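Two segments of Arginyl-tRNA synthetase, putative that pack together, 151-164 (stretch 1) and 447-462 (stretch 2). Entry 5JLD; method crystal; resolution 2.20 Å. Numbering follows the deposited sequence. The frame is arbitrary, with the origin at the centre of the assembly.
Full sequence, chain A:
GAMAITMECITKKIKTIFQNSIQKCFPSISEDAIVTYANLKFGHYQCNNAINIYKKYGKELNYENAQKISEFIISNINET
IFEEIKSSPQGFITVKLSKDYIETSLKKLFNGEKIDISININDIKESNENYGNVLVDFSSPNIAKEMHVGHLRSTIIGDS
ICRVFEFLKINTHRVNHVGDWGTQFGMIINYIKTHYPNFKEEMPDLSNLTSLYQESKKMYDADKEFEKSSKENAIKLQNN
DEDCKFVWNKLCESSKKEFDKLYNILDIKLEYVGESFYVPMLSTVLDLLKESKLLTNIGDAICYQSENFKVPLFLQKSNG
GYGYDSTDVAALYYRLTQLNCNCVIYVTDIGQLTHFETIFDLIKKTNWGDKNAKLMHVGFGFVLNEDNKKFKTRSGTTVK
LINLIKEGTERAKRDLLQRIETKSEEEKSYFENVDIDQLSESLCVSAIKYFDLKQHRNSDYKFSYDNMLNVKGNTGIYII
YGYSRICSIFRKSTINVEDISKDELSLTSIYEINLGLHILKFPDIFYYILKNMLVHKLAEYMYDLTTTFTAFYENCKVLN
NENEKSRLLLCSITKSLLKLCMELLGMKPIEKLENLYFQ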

# COMPACT_ATOMS: atom_id res chain seq x y z
N HIS A 151 -13.00 -8.30 -1.90
CA HIS A 151 -12.63 -8.19 -0.49
C HIS A 151 -11.18 -8.61 -0.29
O HIS A 151 -10.45 -8.00 0.49
CB HIS A 151 -13.54 -9.06 0.39
CG HIS A 151 -14.97 -8.61 0.44
ND1 HIS A 151 -16.02 -9.50 0.39
CD2 HIS A 151 -15.51 -7.38 0.55
CE1 HIS A 151 -17.16 -8.82 0.46
NE2 HIS A 151 -16.88 -7.54 0.55
N LEU A 152 -10.78 -9.66 -0.99
CA LEU A 152 -9.41 -10.17 -0.92
C LEU A 152 -8.43 -9.10 -1.37
O LEU A 152 -7.46 -8.79 -0.67
CB LEU A 152 -9.25 -11.42 -1.77
CG LEU A 152 -7.84 -12.01 -1.81
CD1 LEU A 152 -7.40 -12.48 -0.43
CD2 LEU A 152 -7.76 -13.14 -2.80
N ARG A 153 -8.68 -8.55 -2.55
CA ARG A 153 -7.83 -7.49 -3.09
C ARG A 153 -7.73 -6.31 -2.12
O ARG A 153 -6.64 -5.80 -1.86
CB ARG A 153 -8.37 -7.01 -4.44
CG ARG A 153 -7.46 -5.98 -5.10
CD ARG A 153 -7.71 -5.90 -6.60
NE ARG A 153 -6.54 -5.38 -7.30
CZ ARG A 153 -6.52 -5.04 -8.59
NH1 ARG A 153 -7.63 -5.14 -9.31
NH2 ARG A 153 -5.40 -4.58 -9.14
N SER A 154 -8.88 -5.88 -1.59
CA SER A 154 -8.89 -4.77 -0.65
C SER A 154 -8.05 -5.10 0.58
O SER A 154 -7.36 -4.23 1.14
CB SER A 154 -10.33 -4.43 -0.22
OG SER A 154 -10.33 -3.41 0.75
N THR A 155 -8.12 -6.36 0.99
CA THR A 155 -7.44 -6.84 2.18
C THR A 155 -5.93 -6.77 1.97
O THR A 155 -5.19 -6.23 2.81
CB THR A 155 -7.89 -8.29 2.52
OG1 THR A 155 -9.31 -8.30 2.71
CG2 THR A 155 -7.21 -8.83 3.77
N ILE A 156 -5.49 -7.27 0.81
CA ILE A 156 -4.07 -7.30 0.41
C ILE A 156 -3.44 -5.91 0.24
O ILE A 156 -2.36 -5.58 0.82
CB ILE A 156 -3.92 -8.10 -0.89
CG1 ILE A 156 -4.33 -9.56 -0.63
CG2 ILE A 156 -2.50 -8.02 -1.42
CD1 ILE A 156 -4.50 -10.41 -1.87
N ILE A 157 -4.12 -5.08 -0.54
CA ILE A 157 -3.68 -3.69 -0.73
C ILE A 157 -3.61 -2.94 0.61
O ILE A 157 -2.56 -2.34 0.97
CB ILE A 157 -4.63 -2.95 -1.68
CG1 ILE A 157 -4.55 -3.56 -3.10
CG2 ILE A 157 -4.33 -1.46 -1.67
CD1 ILE A 157 -5.45 -2.86 -4.11
N GLY A 158 -4.71 -2.99 1.37
CA GLY A 158 -4.78 -2.27 2.64
C GLY A 158 -3.69 -2.72 3.60
O GLY A 158 -3.02 -1.90 4.24
N ASP A 159 -3.47 -4.03 3.68
CA ASP A 159 -2.45 -4.50 4.58
C ASP A 159 -1.06 -4.00 4.15
O ASP A 159 -0.26 -3.59 5.00
CB ASP A 159 -2.44 -6.03 4.69
CG ASP A 159 -1.36 -6.52 5.63
OD1 ASP A 159 -1.50 -6.30 6.86
OD2 ASP A 159 -0.33 -7.06 5.13
N SER A 160 -0.79 -4.02 2.84
CA SER A 160 0.50 -3.47 2.38
C SER A 160 0.69 -2.00 2.79
O SER A 160 1.73 -1.62 3.33
CB SER A 160 0.66 -3.60 0.85
OG SER A 160 2.02 -3.43 0.51
N ILE A 161 -0.34 -1.19 2.56
CA ILE A 161 -0.28 0.22 2.97
C ILE A 161 -0.00 0.38 4.49
O ILE A 161 0.86 1.21 4.91
CB ILE A 161 -1.59 0.93 2.58
CG1 ILE A 161 -1.65 1.02 1.05
CG2 ILE A 161 -1.70 2.33 3.25
CD1 ILE A 161 -3.01 1.43 0.45
N CYS A 162 -0.70 -0.42 5.29
CA CYS A 162 -0.46 -0.38 6.74
C CYS A 162 0.98 -0.72 7.07
O CYS A 162 1.60 -0.07 7.90
CB CYS A 162 -1.39 -1.33 7.48
SG CYS A 162 -3.14 -0.79 7.40
N ARG A 163 1.49 -1.78 6.45
CA ARG A 163 2.83 -2.23 6.72
C ARG A 163 3.82 -1.11 6.32
O ARG A 163 4.84 -0.92 6.98
CB ARG A 163 3.15 -3.52 5.96
CG ARG A 163 2.41 -4.76 6.42
CD ARG A 163 3.11 -6.04 5.91
NE ARG A 163 2.31 -7.25 6.15
CZ ARG A 163 2.82 -8.48 6.29
NH1 ARG A 163 4.12 -8.68 6.20
NH2 ARG A 163 2.00 -9.51 6.50
N VAL A 164 3.48 -0.35 5.28
CA VAL A 164 4.33 0.77 4.87
C VAL A 164 4.38 1.80 5.98
O VAL A 164 5.46 2.20 6.39
CB VAL A 164 3.84 1.42 3.56
CG1 VAL A 164 4.46 2.80 3.37
CG2 VAL A 164 4.16 0.54 2.35
N ALA A 447 2.63 -15.61 -3.48
CA ALA A 447 2.42 -15.51 -4.92
C ALA A 447 1.17 -14.70 -5.25
O ALA A 447 1.21 -13.80 -6.08
CB ALA A 447 2.33 -16.90 -5.55
N ILE A 448 0.06 -15.05 -4.60
CA ILE A 448 -1.19 -14.30 -4.74
C ILE A 448 -0.98 -12.82 -4.43
O ILE A 448 -1.41 -11.93 -5.21
CB ILE A 448 -2.29 -14.88 -3.80
CG1 ILE A 448 -2.79 -16.24 -4.30
CG2 ILE A 448 -3.46 -13.91 -3.64
CD1 ILE A 448 -3.93 -16.84 -3.48
N LYS A 449 -0.33 -12.56 -3.30
CA LYS A 449 -0.14 -11.16 -2.88
C LYS A 449 0.68 -10.38 -3.89
O LYS A 449 0.28 -9.27 -4.27
CB LYS A 449 0.52 -11.08 -1.49
CG LYS A 449 -0.39 -11.57 -0.35
CD LYS A 449 0.21 -11.24 1.00
CE LYS A 449 -0.60 -11.83 2.17
NZ LYS A 449 -0.01 -11.35 3.46
N TYR A 450 1.81 -10.95 -4.33
CA TYR A 450 2.65 -10.27 -5.31
C TYR A 450 1.93 -10.05 -6.63
O TYR A 450 1.98 -8.95 -7.19
CB TYR A 450 3.95 -11.03 -5.60
CG TYR A 450 4.82 -10.28 -6.60
CD1 TYR A 450 5.60 -9.20 -6.19
CD2 TYR A 450 4.85 -10.65 -7.95
CE1 TYR A 450 6.38 -8.50 -7.08
CE2 TYR A 450 5.64 -9.95 -8.86
CZ TYR A 450 6.40 -8.88 -8.41
OH TYR A 450 7.18 -8.17 -9.30
N PHE A 451 1.26 -11.09 -7.12
CA PHE A 451 0.64 -11.01 -8.43
C PHE A 451 -0.42 -9.93 -8.39
O PHE A 451 -0.62 -9.23 -9.38
CB PHE A 451 0.02 -12.33 -8.87
CG PHE A 451 -0.20 -12.43 -10.36
CD1 PHE A 451 0.86 -12.65 -11.23
CD2 PHE A 451 -1.48 -12.31 -10.89
CE1 PHE A 451 0.65 -12.75 -12.61
CE2 PHE A 451 -1.70 -12.41 -12.26
CZ PHE A 451 -0.63 -12.63 -13.13
N ASP A 452 -1.10 -9.79 -7.26
CA ASP A 452 -2.06 -8.69 -7.20
C ASP A 452 -1.36 -7.32 -7.10
O ASP A 452 -1.67 -6.41 -7.86
CB ASP A 452 -3.03 -8.86 -6.03
CG ASP A 452 -4.22 -7.92 -6.13
OD1 ASP A 452 -4.00 -6.69 -5.98
OD2 ASP A 452 -5.35 -8.43 -6.37
N LEU A 453 -0.44 -7.18 -6.16
CA LEU A 453 0.13 -5.85 -5.89
C LEU A 453 1.01 -5.34 -7.03
O LEU A 453 1.22 -4.14 -7.12
CB LEU A 453 0.92 -5.86 -4.57
CG LEU A 453 0.05 -6.08 -3.32
CD1 LEU A 453 0.87 -5.93 -2.04
CD2 LEU A 453 -1.15 -5.13 -3.30
N LYS A 454 1.50 -6.22 -7.91
CA LYS A 454 2.33 -5.76 -9.02
C LYS A 454 1.49 -5.04 -10.08
O LYS A 454 2.00 -4.25 -10.86
CB LYS A 454 3.11 -6.91 -9.65
CG LYS A 454 2.27 -7.81 -10.55
CD LYS A 454 3.16 -8.72 -11.38
CE LYS A 454 2.35 -9.49 -12.41
NZ LYS A 454 3.25 -10.19 -13.36
N GLN A 455 0.18 -5.32 -10.11
CA GLN A 455 -0.74 -4.65 -11.03
C GLN A 455 -1.00 -3.23 -10.55
O GLN A 455 -1.09 -2.99 -9.35
CB GLN A 455 -2.08 -5.39 -11.12
CG GLN A 455 -2.01 -6.91 -10.96
CD GLN A 455 -1.57 -7.62 -12.23
OE1 GLN A 455 -1.60 -7.04 -13.31
NE2 GLN A 455 -1.16 -8.88 -12.10
N HIS A 456 -1.14 -2.29 -11.48
CA HIS A 456 -1.73 -1.00 -11.12
C HIS A 456 -3.07 -1.30 -10.43
O HIS A 456 -3.88 -2.08 -10.95
CB HIS A 456 -1.93 -0.11 -12.36
CG HIS A 456 -2.24 1.32 -12.04
ND1 HIS A 456 -3.38 1.71 -11.36
CD2 HIS A 456 -1.59 2.47 -12.36
CE1 HIS A 456 -3.40 3.03 -11.25
NE2 HIS A 456 -2.33 3.51 -11.85
N ARG A 457 -3.29 -0.72 -9.26
CA ARG A 457 -4.46 -1.08 -8.44
C ARG A 457 -5.74 -0.80 -9.22
O ARG A 457 -6.70 -1.57 -9.15
CB ARG A 457 -4.45 -0.32 -7.10
CG ARG A 457 -4.28 1.19 -7.27
CD ARG A 457 -4.48 1.96 -5.98
NE ARG A 457 -5.19 3.21 -6.21
CZ ARG A 457 -4.73 4.41 -5.86
NH1 ARG A 457 -3.57 4.52 -5.24
NH2 ARG A 457 -5.44 5.50 -6.12
N ASN A 458 -5.73 0.27 -10.02
CA ASN A 458 -6.93 0.68 -10.76
C ASN A 458 -7.22 -0.18 -11.97
O ASN A 458 -8.22 0.04 -12.66
CB ASN A 458 -6.81 2.14 -11.20
CG ASN A 458 -7.02 3.11 -10.06
OD1 ASN A 458 -7.85 2.90 -9.18
ND2 ASN A 458 -6.25 4.20 -10.07
N SER A 459 -6.37 -1.16 -12.25
CA SER A 459 -6.55 -1.98 -13.44
C SER A 459 -7.23 -3.30 -13.10
O SER A 459 -7.13 -3.81 -11.99
CB SER A 459 -5.21 -2.24 -14.13
OG SER A 459 -4.57 -3.40 -13.62
N ASP A 460 -7.94 -3.84 -14.09
CA ASP A 460 -8.52 -5.17 -13.96
C ASP A 460 -7.46 -6.18 -14.39
O ASP A 460 -6.53 -5.83 -15.12
CB ASP A 460 -9.80 -5.29 -14.79
CG ASP A 460 -10.82 -4.19 -14.47
OD1 ASP A 460 -10.96 -3.80 -13.30
OD2 ASP A 460 -11.51 -3.74 -15.41
N TYR A 461 -7.57 -7.43 -13.93
CA TYR A 461 -6.60 -8.45 -14.33
C TYR A 461 -7.15 -9.87 -14.20
O TYR A 461 -8.15 -10.11 -13.51
CB TYR A 461 -5.30 -8.32 -13.53
CG TYR A 461 -5.37 -8.76 -12.08
CD1 TYR A 461 -5.11 -10.08 -11.72
CD2 TYR A 461 -5.68 -7.85 -11.07
CE1 TYR A 461 -5.17 -10.49 -10.40
CE2 TYR A 461 -5.73 -8.25 -9.74
CZ TYR A 461 -5.48 -9.57 -9.41
OH TYR A 461 -5.54 -9.99 -8.10
N LYS A 462 -6.45 -10.80 -14.85
CA LYS A 462 -6.87 -12.19 -14.93
C LYS A 462 -6.28 -13.04 -13.81
O LYS A 462 -5.08 -13.27 -13.76
CB LYS A 462 -6.45 -12.78 -16.29
O HOH W 1 -3.41 -3.89 -7.44
O HOH W 2 -0.43 -8.84 3.50

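The two helices cross almost at right angles (86°), their axes 10.1 Å apart at closest approach. Together the stretches bury 607 Å² (both sides summed), and much of the polar contact comes from one long side chain, Arg153. Its CA-to-CB bond points sideways to stretch 2, but chi1, chi2 and chi3 are all t, and this extended chain carries the guanidinium to Asp452 and to the loop segment around Ser459. Arg153 NE forms a salt bridge with Asp452 OD1 (3.1 Å), and Arg153 NH1 reaches into the loop, donating to Ser459 O (3.0 Å), which lies near the guanidinium plane; a weak bond runs from Arg153 NH2 to Ser459 O (3.4 Å). Tyr461 CE2 sits over one face, 3.5 Å from Arg153 CZ, the tyrosine ring presenting its edge. Water 1 accepts from Arg153 NH2 (2.7 Å) and donates to Asp452 O (3.1 Å).

Asp452, with chi1 t, directs its two carboxylate oxygens to different partners: OD1 meets the arginine, while Asp452 OD2 accepts a very short hydrogen bond from Tyr461 OH (2.3 Å). The p rotamer of Tyr461 is thus compatible with both contacts, tying the loop back to its helix beside the buried charge.

Beyond this polar cluster the packing is aliphatic. Ile156, in the m,t conformation, points toward stretch 2, with its two branches meeting different residues: CD1 lies 4.1 Å from Ile448 CG2, CG2 3.7 Å from Leu453 CD2. Leu453 (m,t) also brings CD2 to 3.8 Å from Ile157 CG1 and CD1 to 3.7 Å from Ser160 CB.

Farther along, Lys449 has chi1 m and is extended from chi2 to chi4, and its NZ lies 4.1 Å from Arg163 NH2. Asp159 offsets these like charges: its OD2 forms a salt bridge with Arg163 NE (2.8 Å) and accepts from water 2 (2.4 Å), which in turn accepts from Lys449 NZ (2.5 Å).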